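Local coordinates for protein hydroxymethyldihydropterin pyrophosphokinase-dihydropteroate synthase, putative (Plasmodium vivax, PDB 5Z79) that probably catalyses two successive steps of folate synthesis, pyrophosphorylation of 6-hydroxymethyl-7,8-dihydropterin and condensation of the resulting diphosphate with 4-aminobenzoate to dihydropteroate, at residues Phe170-Tyr183 and Leu225-Ile238. Residues are numbered along the deposited sequence; the frame is centred on the assembly and turned at random.
Sequences FVEDPLAMLVILKY and LKGEDIYKIITKYI
Helix 174-183 and helix 227-235 cross almost perpendicularly, at -96° with axes 9.5 Å apart, and A176 faces I233 near the crossing. There A176 CB meets I233 CG2, the branch anti to the backbone N, at 3.6 Å. One turn on, V179 sets CG1 against I230 CD1 and I234 CG1, while its CG2 approaches L225 CD1. Beyond it, I234 CD1 and I238 CD1 both approach the Y183 ring obliquely; the Y183 hydroxyl is hydrogen-bonded to the carboxylate of E90. At the other end Y237 plugs the turn leading into helix 174-183. I180 CD1 lies over one face of the Y237 ring, 4.0 Å from Y237 CD2, and F170 O sits at the edge, in plane. Y237 OH accepts a nearly straight hydrogen bond from E172 N (3.0 Å, 163°) and shares a water with D173 OD2; D173 OD1 caps the helix through A176 N at 2.7 Å. A salt bridge whose hydrogen bond, K236 NZ to E172 OE2 at 3.3 Å, is weak borders this polar end. This near-orthogonal helix pair is part of the alpha/beta HPPK domain, where helix 174-188 lies between helix 227-235 and sheet strand 207-213 and contributes L178 to the nucleotide-analogue pocket.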
ATOM      1  N   PHE A 170      39.535  31.040  -8.156  1.00 33.41           N
ATOM      2  CA  PHE A 170      40.603  31.903  -8.576  1.00 34.42           C
ATOM      3  C   PHE A 170      41.266  32.562  -7.383  1.00 34.70           C
ATOM      4  O   PHE A 170      42.047  33.506  -7.546  1.00 35.54           O
ATOM      5  CB  PHE A 170      40.073  32.952  -9.538  1.00 34.66           C
ATOM      6  CG  PHE A 170      38.875  33.660  -9.049  1.00 33.98           C
ATOM      7  CD1 PHE A 170      38.946  34.509  -7.967  1.00 34.00           C
ATOM      8  CD2 PHE A 170      37.651  33.480  -9.676  1.00 33.42           C
ATOM      9  CE1 PHE A 170      37.804  35.178  -7.510  1.00 33.51           C
ATOM     10  CE2 PHE A 170      36.501  34.138  -9.235  1.00 32.90           C
ATOM     11  CZ  PHE A 170      36.575  34.996  -8.149  1.00 32.97           C
ATOM     12  N   VAL A 171      40.976  32.070  -6.180  1.00 34.12           N
ATOM     13  CA  VAL A 171      41.688  32.528  -4.993  1.00 34.50           C
ATOM     14  C   VAL A 171      42.948  31.714  -4.881  1.00 35.19           C
ATOM     15  O   VAL A 171      42.922  30.508  -5.079  1.00 34.99           O
ATOM     16  CB  VAL A 171      40.893  32.352  -3.703  1.00 33.80           C
ATOM     17  CG1 VAL A 171      41.695  32.904  -2.529  1.00 34.38           C
ATOM     18  CG2 VAL A 171      39.551  33.045  -3.807  1.00 33.17           C
ATOM     19  N   GLU A 172      44.052  32.376  -4.565  1.00 36.09           N
ATOM     20  CA  GLU A 172      45.347  31.747  -4.698  1.00 36.99           C
ATOM     21  C   GLU A 172      45.791  30.983  -3.462  1.00 37.07           C
ATOM     22  O   GLU A 172      46.719  30.191  -3.540  1.00 37.77           O
ATOM     23  CB  GLU A 172      46.383  32.799  -5.042  1.00 38.09           C
ATOM     24  CG  GLU A 172      46.045  33.663  -6.282  1.00 38.28           C
ATOM     25  CD  GLU A 172      47.163  34.643  -6.663  1.00 39.58           C
ATOM     26  OE1 GLU A 172      48.327  34.432  -6.235  1.00 40.42           O
ATOM     27  OE2 GLU A 172      46.866  35.628  -7.382  1.00 39.84           O
ATOM     28  N   ASP A 173      45.156  31.208  -2.317  1.00 36.52           N
ATOM     29  CA  ASP A 173      45.477  30.411  -1.140  1.00 36.66           C
ATOM     30  C   ASP A 173      44.332  30.319  -0.138  1.00 35.81           C
ATOM     31  O   ASP A 173      43.472  31.173  -0.123  1.00 35.30           O
ATOM     32  CB  ASP A 173      46.732  30.959  -0.462  1.00 37.74           C
ATOM     33  CG  ASP A 173      46.547  32.380   0.074  1.00 37.81           C
ATOM     34  OD1 ASP A 173      45.712  32.598   0.992  1.00 37.26           O
ATOM     35  OD2 ASP A 173      47.265  33.286  -0.416  1.00 38.53           O
ATOM     36  N   PRO A 174      44.354  29.296   0.726  1.00 35.83           N
ATOM     37  CA  PRO A 174      43.277  29.076   1.639  1.00 35.17           C
ATOM     38  C   PRO A 174      43.060  30.165   2.633  1.00 35.28           C
ATOM     39  O   PRO A 174      41.932  30.359   3.052  1.00 34.66           O
ATOM     40  CB  PRO A 174      43.665  27.782   2.355  1.00 35.55           C
ATOM     41  CG  PRO A 174      45.083  27.609   2.119  1.00 36.58           C
ATOM     42  CD  PRO A 174      45.283  28.165   0.756  1.00 36.52           C
ATOM     43  N   LEU A 175      44.104  30.858   3.043  1.00 36.16           N
ATOM     44  CA  LEU A 175      43.904  31.926   4.010  1.00 36.39           C
ATOM     45  C   LEU A 175      43.052  33.028   3.375  1.00 35.87           C
ATOM     46  O   LEU A 175      41.992  33.390   3.875  1.00 35.41           O
ATOM     47  CB  LEU A 175      45.228  32.476   4.553  1.00 37.54           C
ATOM     48  CG  LEU A 175      45.074  33.483   5.707  1.00 37.95           C
ATOM     49  CD1 LEU A 175      44.110  33.006   6.783  1.00 37.59           C
ATOM     50  CD2 LEU A 175      46.408  33.762   6.352  1.00 39.16           C
ATOM     51  N   ALA A 176      43.479  33.529   2.235  1.00 36.03           N
ATOM     52  CA  ALA A 176      42.721  34.595   1.585  1.00 35.71           C
ATOM     53  C   ALA A 176      41.245  34.223   1.349  1.00 34.67           C
ATOM     54  O   ALA A 176      40.377  35.053   1.507  1.00 34.46           O
ATOM     55  CB  ALA A 176      43.400  34.988   0.286  1.00 36.12           C
ATOM     56  N   MET A 177      40.986  32.985   0.965  1.00 34.14           N
ATOM     57  CA  MET A 177      39.624  32.485   0.870  1.00 33.23           C
ATOM     58  C   MET A 177      38.899  32.568   2.223  1.00 33.11           C
ATOM     59  O   MET A 177      37.752  32.991   2.288  1.00 32.67           O
ATOM     60  CB  MET A 177      39.611  31.030   0.376  1.00 32.87           C
ATOM     61  CG  MET A 177      38.241  30.390   0.373  1.00 32.01           C
ATOM     62  SD  MET A 177      38.335  28.770  -0.384  1.00 31.76           S
ATOM     63  CE  MET A 177      38.308  29.153  -2.123  1.00 31.65           C
ATOM     64  N   LEU A 178      39.569  32.168   3.297  1.00 33.63           N
ATOM     65  CA  LEU A 178      38.954  32.210   4.601  1.00 33.70           C
ATOM     66  C   LEU A 178      38.574  33.616   4.931  1.00 33.96           C
ATOM     67  O   LEU A 178      37.552  33.851   5.523  1.00 33.77           O
ATOM     68  CB  LEU A 178      39.890  31.674   5.679  1.00 34.45           C
ATOM     69  CG  LEU A 178      39.321  31.671   7.096  1.00 34.73           C
ATOM     70  CD1 LEU A 178      38.019  30.901   7.185  1.00 34.03           C
ATOM     71  CD2 LEU A 178      40.341  31.094   8.051  1.00 35.61           C
ATOM     72  N   VAL A 179      39.401  34.569   4.552  1.00 34.50           N
ATOM     73  CA  VAL A 179      39.129  35.973   4.859  1.00 34.93           C
ATOM     74  C   VAL A 179      37.899  36.443   4.079  1.00 34.32           C
ATOM     75  O   VAL A 179      37.090  37.171   4.600  1.00 34.45           O
ATOM     76  CB  VAL A 179      40.380  36.848   4.591  1.00 35.78           C
ATOM     77  CG1 VAL A 179      40.107  38.315   4.874  1.00 36.34           C
ATOM     78  CG2 VAL A 179      41.531  36.391   5.466  1.00 36.48           C
ATOM     79  N   ILE A 180      37.751  35.976   2.850  1.00 33.76           N
ATOM     80  CA  ILE A 180      36.574  36.271   2.014  1.00 33.20           C
ATOM     81  C   ILE A 180      35.288  35.598   2.515  1.00 32.55           C
ATOM     82  O   ILE A 180      34.210  36.148   2.373  1.00 32.38           O
ATOM     83  CB  ILE A 180      36.852  35.870   0.547  1.00 32.90           C
ATOM     84  CG1 ILE A 180      37.864  36.827  -0.067  1.00 33.67           C
ATOM     85  CG2 ILE A 180      35.606  35.888  -0.321  1.00 32.30           C
ATOM     86  CD1 ILE A 180      38.672  36.202  -1.183  1.00 33.72           C
ATOM     87  N   LEU A 181      35.425  34.406   3.093  1.00 32.32           N
ATOM     88  CA  LEU A 181      34.335  33.717   3.774  1.00 31.91           C
ATOM     89  C   LEU A 181      33.950  34.430   5.065  1.00 32.47           C
ATOM     90  O   LEU A 181      32.794  34.675   5.305  1.00 32.33           O
ATOM     91  CB  LEU A 181      34.688  32.244   4.032  1.00 31.69           C
ATOM     92  CG  LEU A 181      34.951  31.331   2.825  1.00 31.21           C
ATOM     93  CD1 LEU A 181      35.397  29.975   3.298  1.00 31.27           C
ATOM     94  CD2 LEU A 181      33.766  31.156   1.893  1.00 30.49           C
ATOM     95  N   LYS A 182      34.895  34.808   5.892  1.00 33.22           N
ATOM     96  CA  LYS A 182      34.512  35.607   7.045  1.00 33.89           C
ATOM     97  C   LYS A 182      33.770  36.904   6.661  1.00 34.04           C
ATOM     98  O   LYS A 182      32.762  37.264   7.292  1.00 34.26           O
ATOM     99  CB  LYS A 182      35.726  35.952   7.883  1.00 34.79           C
ATOM    100  CG  LYS A 182      36.345  34.743   8.582  1.00 34.93           C
ATOM    101  CD  LYS A 182      35.436  34.125   9.642  1.00 35.01           C
ATOM    102  CE  LYS A 182      35.670  32.627   9.828  1.00 34.81           C
ATOM    103  NZ  LYS A 182      34.647  31.858   9.044  1.00 33.85           N
ATOM    104  N   TYR A 183      34.282  37.591   5.631  1.00 34.07           N
ATOM    105  CA  TYR A 183      33.650  38.789   5.070  1.00 34.29           C
ATOM    106  C   TYR A 183      32.196  38.528   4.703  1.00 33.70           C
ATOM    107  O   TYR A 183      31.336  39.284   5.094  1.00 34.10           O
ATOM    108  CB  TYR A 183      34.432  39.297   3.828  1.00 34.37           C
ATOM    109  CG  TYR A 183      34.033  40.703   3.297  1.00 34.93           C
ATOM    110  CD1 TYR A 183      34.175  41.841   4.081  1.00 35.90           C
ATOM    111  CD2 TYR A 183      33.531  40.876   2.010  1.00 34.61           C
ATOM    112  CE1 TYR A 183      33.818  43.103   3.606  1.00 36.55           C
ATOM    113  CE2 TYR A 183      33.167  42.128   1.530  1.00 35.25           C
ATOM    114  CZ  TYR A 183      33.311  43.248   2.330  1.00 36.24           C
ATOM    115  OH  TYR A 183      32.958  44.509   1.851  1.00 37.02           O
ATOM    116  N   LEU A 225      45.833  38.784  12.035  1.00 42.80           N
ATOM    117  CA  LEU A 225      45.637  39.693  10.921  1.00 42.43           C
ATOM    118  C   LEU A 225      44.958  40.997  11.317  1.00 42.83           C
ATOM    119  O   LEU A 225      43.811  40.991  11.711  1.00 42.42           O
ATOM    120  CB  LEU A 225      44.733  39.012   9.915  1.00 41.09           C
ATOM    121  CG  LEU A 225      45.333  37.796   9.218  1.00 40.67           C
ATOM    122  CD1 LEU A 225      44.190  36.877   8.798  1.00 39.46           C
ATOM    123  CD2 LEU A 225      46.230  38.211   8.036  1.00 40.89           C
ATOM    124  N   LYS A 226      45.642  42.121  11.147  1.00 43.69           N
ATOM    125  CA  LYS A 226      45.078  43.429  11.485  1.00 44.27           C
ATOM    126  C   LYS A 226      44.249  43.895  10.321  1.00 43.50           C
ATOM    127  O   LYS A 226      44.281  43.291   9.264  1.00 42.66           O
ATOM    128  CB  LYS A 226      46.179  44.445  11.766  1.00 45.64           C
ATOM    129  CG  LYS A 226      47.276  43.935  12.688  1.00 46.50           C
ATOM    130  CD  LYS A 226      48.555  43.520  11.936  1.00 46.66           C
ATOM    131  CE  LYS A 226      49.682  43.105  12.900  1.00 47.74           C
ATOM    132  NZ  LYS A 226      49.208  42.032  13.858  1.00 47.46           N
ATOM    133  N   GLY A 227      43.518  44.985  10.507  1.00 43.92           N
ATOM    134  CA  GLY A 227      42.691  45.543   9.437  1.00 43.39           C
ATOM    135  C   GLY A 227      43.432  45.798   8.140  1.00 43.38           C
ATOM    136  O   GLY A 227      42.905  45.544   7.078  1.00 42.56           O
ATOM    137  N   GLU A 228      44.664  46.287   8.245  1.00 44.40           N
ATOM    138  CA  GLU A 228      45.541  46.520   7.102  1.00 44.66           C
ATOM    139  C   GLU A 228      45.738  45.234   6.319  1.00 43.64           C
ATOM    140  O   GLU A 228      45.568  45.205   5.103  1.00 43.21           O
ATOM    141  CB  GLU A 228      46.894  47.035   7.576  1.00 45.97           C
ATOM    142  CG  GLU A 228      46.929  48.510   7.968  1.00 47.24           C
ATOM    143  CD  GLU A 228      46.042  48.884   9.170  1.00 47.47           C
ATOM    144  OE1 GLU A 228      45.496  47.956   9.830  1.00 46.73           O
ATOM    145  OE2 GLU A 228      45.893  50.120   9.459  1.00 48.53           O
ATOM    146  N   ASP A 229      46.078  44.164   7.031  1.00 43.37           N
ATOM    147  CA  ASP A 229      46.257  42.843   6.431  1.00 42.51           C
ATOM    148  C   ASP A 229      44.987  42.351   5.716  1.00 41.25           C
ATOM    149  O   ASP A 229      45.047  41.774   4.632  1.00 40.69           O
ATOM    150  CB  ASP A 229      46.671  41.837   7.510  1.00 42.59           C
ATOM    151  CG  ASP A 229      48.081  42.110   8.084  1.00 43.88           C
ATOM    152  OD1 ASP A 229      48.992  42.546   7.297  1.00 44.48           O
ATOM    153  OD2 ASP A 229      48.275  41.869   9.318  1.00 44.37           O
ATOM    154  N   ILE A 230      43.837  42.592   6.331  1.00 40.90           N
ATOM    155  CA  ILE A 230      42.571  42.145   5.808  1.00 39.81           C
ATOM    156  C   ILE A 230      42.241  42.882   4.536  1.00 39.73           C
ATOM    157  O   ILE A 230      41.787  42.286   3.572  1.00 38.92           O
ATOM    158  CB  ILE A 230      41.452  42.457   6.801  1.00 39.76           C
ATOM    159  CG1 ILE A 230      41.621  41.677   8.110  1.00 39.90           C
ATOM    160  CG2 ILE A 230      40.109  42.187   6.166  1.00 38.78           C
ATOM    161  CD1 ILE A 230      41.508  40.165   7.977  1.00 39.00           C
ATOM    162  N   TYR A 231      42.439  44.199   4.576  1.00 40.68           N
ATOM    163  CA  TYR A 231      42.211  45.097   3.439  1.00 40.95           C
ATOM    164  C   TYR A 231      43.061  44.684   2.266  1.00 40.92           C
ATOM    165  O   TYR A 231      42.553  44.519   1.170  1.00 40.43           O
ATOM    166  CB  TYR A 231      42.531  46.532   3.833  1.00 42.24           C
ATOM    167  CG  TYR A 231      42.240  47.617   2.816  1.00 42.79           C
ATOM    168  CD1 TYR A 231      43.170  47.942   1.849  1.00 43.42           C
ATOM    169  CD2 TYR A 231      41.053  48.374   2.857  1.00 42.90           C
ATOM    170  CE1 TYR A 231      42.941  48.957   0.928  1.00 44.11           C
ATOM    171  CE2 TYR A 231      40.823  49.398   1.932  1.00 43.59           C
ATOM    172  CZ  TYR A 231      41.786  49.675   0.974  1.00 44.20           C
ATOM    173  OH  TYR A 231      41.629  50.649   0.040  1.00 45.02           O
ATOM    174  N   LYS A 232      44.349  44.492   2.480  1.00 41.54           N
ATOM    175  CA  LYS A 232      45.166  43.999   1.398  1.00 41.61           C
ATOM    176  C   LYS A 232      44.595  42.731   0.811  1.00 40.42           C
ATOM    177  O   LYS A 232      44.565  42.551  -0.361  1.00 40.27           O
ATOM    178  CB  LYS A 232      46.593  43.760   1.845  1.00 42.42           C
ATOM    179  CG  LYS A 232      47.514  44.900   1.496  1.00 43.76           C
ATOM    180  CD  LYS A 232      48.833  44.782   2.224  1.00 44.68           C
ATOM    181  CE  LYS A 232      48.854  45.682   3.442  1.00 45.40           C
ATOM    182  NZ  LYS A 232      50.127  45.545   4.203  1.00 46.36           N
ATOM    183  N   ILE A 233      44.103  41.838   1.618  1.00 39.66           N
ATOM    184  CA  ILE A 233      43.650  40.583   1.066  1.00 38.65           C
ATOM    185  C   ILE A 233      42.297  40.667   0.326  1.00 37.84           C
ATOM    186  O   ILE A 233      42.119  40.006  -0.686  1.00 37.35           O
ATOM    187  CB  ILE A 233      43.555  39.556   2.178  1.00 38.20           C
ATOM    188  CG1 ILE A 233      44.938  39.315   2.737  1.00 39.04           C
ATOM    189  CG2 ILE A 233      42.953  38.261   1.657  1.00 37.17           C
ATOM    190  CD1 ILE A 233      44.917  38.675   4.099  1.00 39.00           C
ATOM    191  N   ILE A 234      41.348  41.447   0.839  1.00 37.80           N
ATOM    192  CA  ILE A 234      40.041  41.567   0.214  1.00 37.17           C
ATOM    193  C   ILE A 234      40.103  42.370  -1.038  1.00 37.65           C
ATOM    194  O   ILE A 234      39.410  42.051  -1.985  1.00 37.13           O
ATOM    195  CB  ILE A 234      39.034  42.249   1.143  1.00 37.21           C
ATOM    196  CG1 ILE A 234      38.462  41.239   2.111  1.00 36.49           C
ATOM    197  CG2 ILE A 234      37.864  42.846   0.373  1.00 37.05           C
ATOM    198  CD1 ILE A 234      38.087  41.896   3.399  1.00 36.99           C
ATOM    199  N   THR A 235      40.913  43.424  -1.036  1.00 38.75           N
ATOM    200  CA  THR A 235      40.936  44.370  -2.162  1.00 39.47           C
ATOM    201  C   THR A 235      41.725  43.852  -3.330  1.00 39.62           C
ATOM    202  O   THR A 235      41.687  44.425  -4.388  1.00 40.17           O
ATOM    203  CB  THR A 235      41.547  45.712  -1.787  1.00 40.76           C
ATOM    204  OG1 THR A 235      42.930  45.519  -1.467  1.00 41.33           O
ATOM    205  CG2 THR A 235      40.790  46.342  -0.626  1.00 40.84           C
ATOM    206  N   LYS A 236      42.457  42.775  -3.126  1.00 39.29           N
ATOM    207  CA  LYS A 236      43.070  42.060  -4.223  1.00 39.36           C
ATOM    208  C   LYS A 236      42.006  41.319  -5.042  1.00 38.41           C
ATOM    209  O   LYS A 236      42.262  40.950  -6.200  1.00 38.60           O
ATOM    210  CB  LYS A 236      44.105  41.081  -3.681  1.00 39.36           C
ATOM    211  CG  LYS A 236      44.674  40.119  -4.706  1.00 39.39           C
ATOM    212  CD  LYS A 236      45.305  38.907  -4.021  1.00 39.12           C
ATOM    213  CE  LYS A 236      45.853  37.912  -5.034  1.00 39.28           C
ATOM    214  NZ  LYS A 236      47.127  38.435  -5.634  1.00 40.63           N
ATOM    215  N   TYR A 237      40.825  41.111  -4.447  1.00 37.50           N
ATOM    216  CA  TYR A 237      39.752  40.319  -5.044  1.00 36.55           C
ATOM    217  C   TYR A 237      38.377  40.996  -5.142  1.00 36.29           C
ATOM    218  O   TYR A 237      37.454  40.407  -5.692  1.00 35.59           O
ATOM    219  CB  TYR A 237      39.568  39.068  -4.196  1.00 35.64           C
ATOM    220  CG  TYR A 237      40.713  38.088  -4.196  1.00 35.78           C
ATOM    221  CD1 TYR A 237      40.822  37.130  -5.182  1.00 35.55           C
ATOM    222  CD2 TYR A 237      41.619  38.070  -3.180  1.00 36.19           C
ATOM    223  CE1 TYR A 237      41.840  36.211  -5.180  1.00 35.80           C
ATOM    224  CE2 TYR A 237      42.634  37.143  -3.150  1.00 36.42           C
ATOM    225  CZ  TYR A 237      42.749  36.215  -4.158  1.00 36.24           C
ATOM    226  OH  TYR A 237      43.783  35.286  -4.147  1.00 36.61           O
ATOM    227  N   ILE A 238      38.224  42.195  -4.584  1.00 36.91           N
ATOM    228  CA  ILE A 238      36.925  42.873  -4.530  1.00 36.82           C
ATOM    229  C   ILE A 238      37.037  44.382  -4.644  1.00 38.00           C
ATOM    230  O   ILE A 238      37.774  44.974  -3.881  1.00 38.65           O
ATOM    231  CB  ILE A 238      36.219  42.608  -3.174  1.00 36.22           C
ATOM    232  CG1 ILE A 238      35.871  41.122  -3.015  1.00 35.09           C
ATOM    233  CG2 ILE A 238      34.950  43.446  -3.045  1.00 36.39           C
ATOM    234  CD1 ILE A 238      35.125  40.781  -1.744  1.00 34.59           C
TER
HETATM  235  O   HOH W   1      46.083  35.114  -2.684  1.00 22.00           O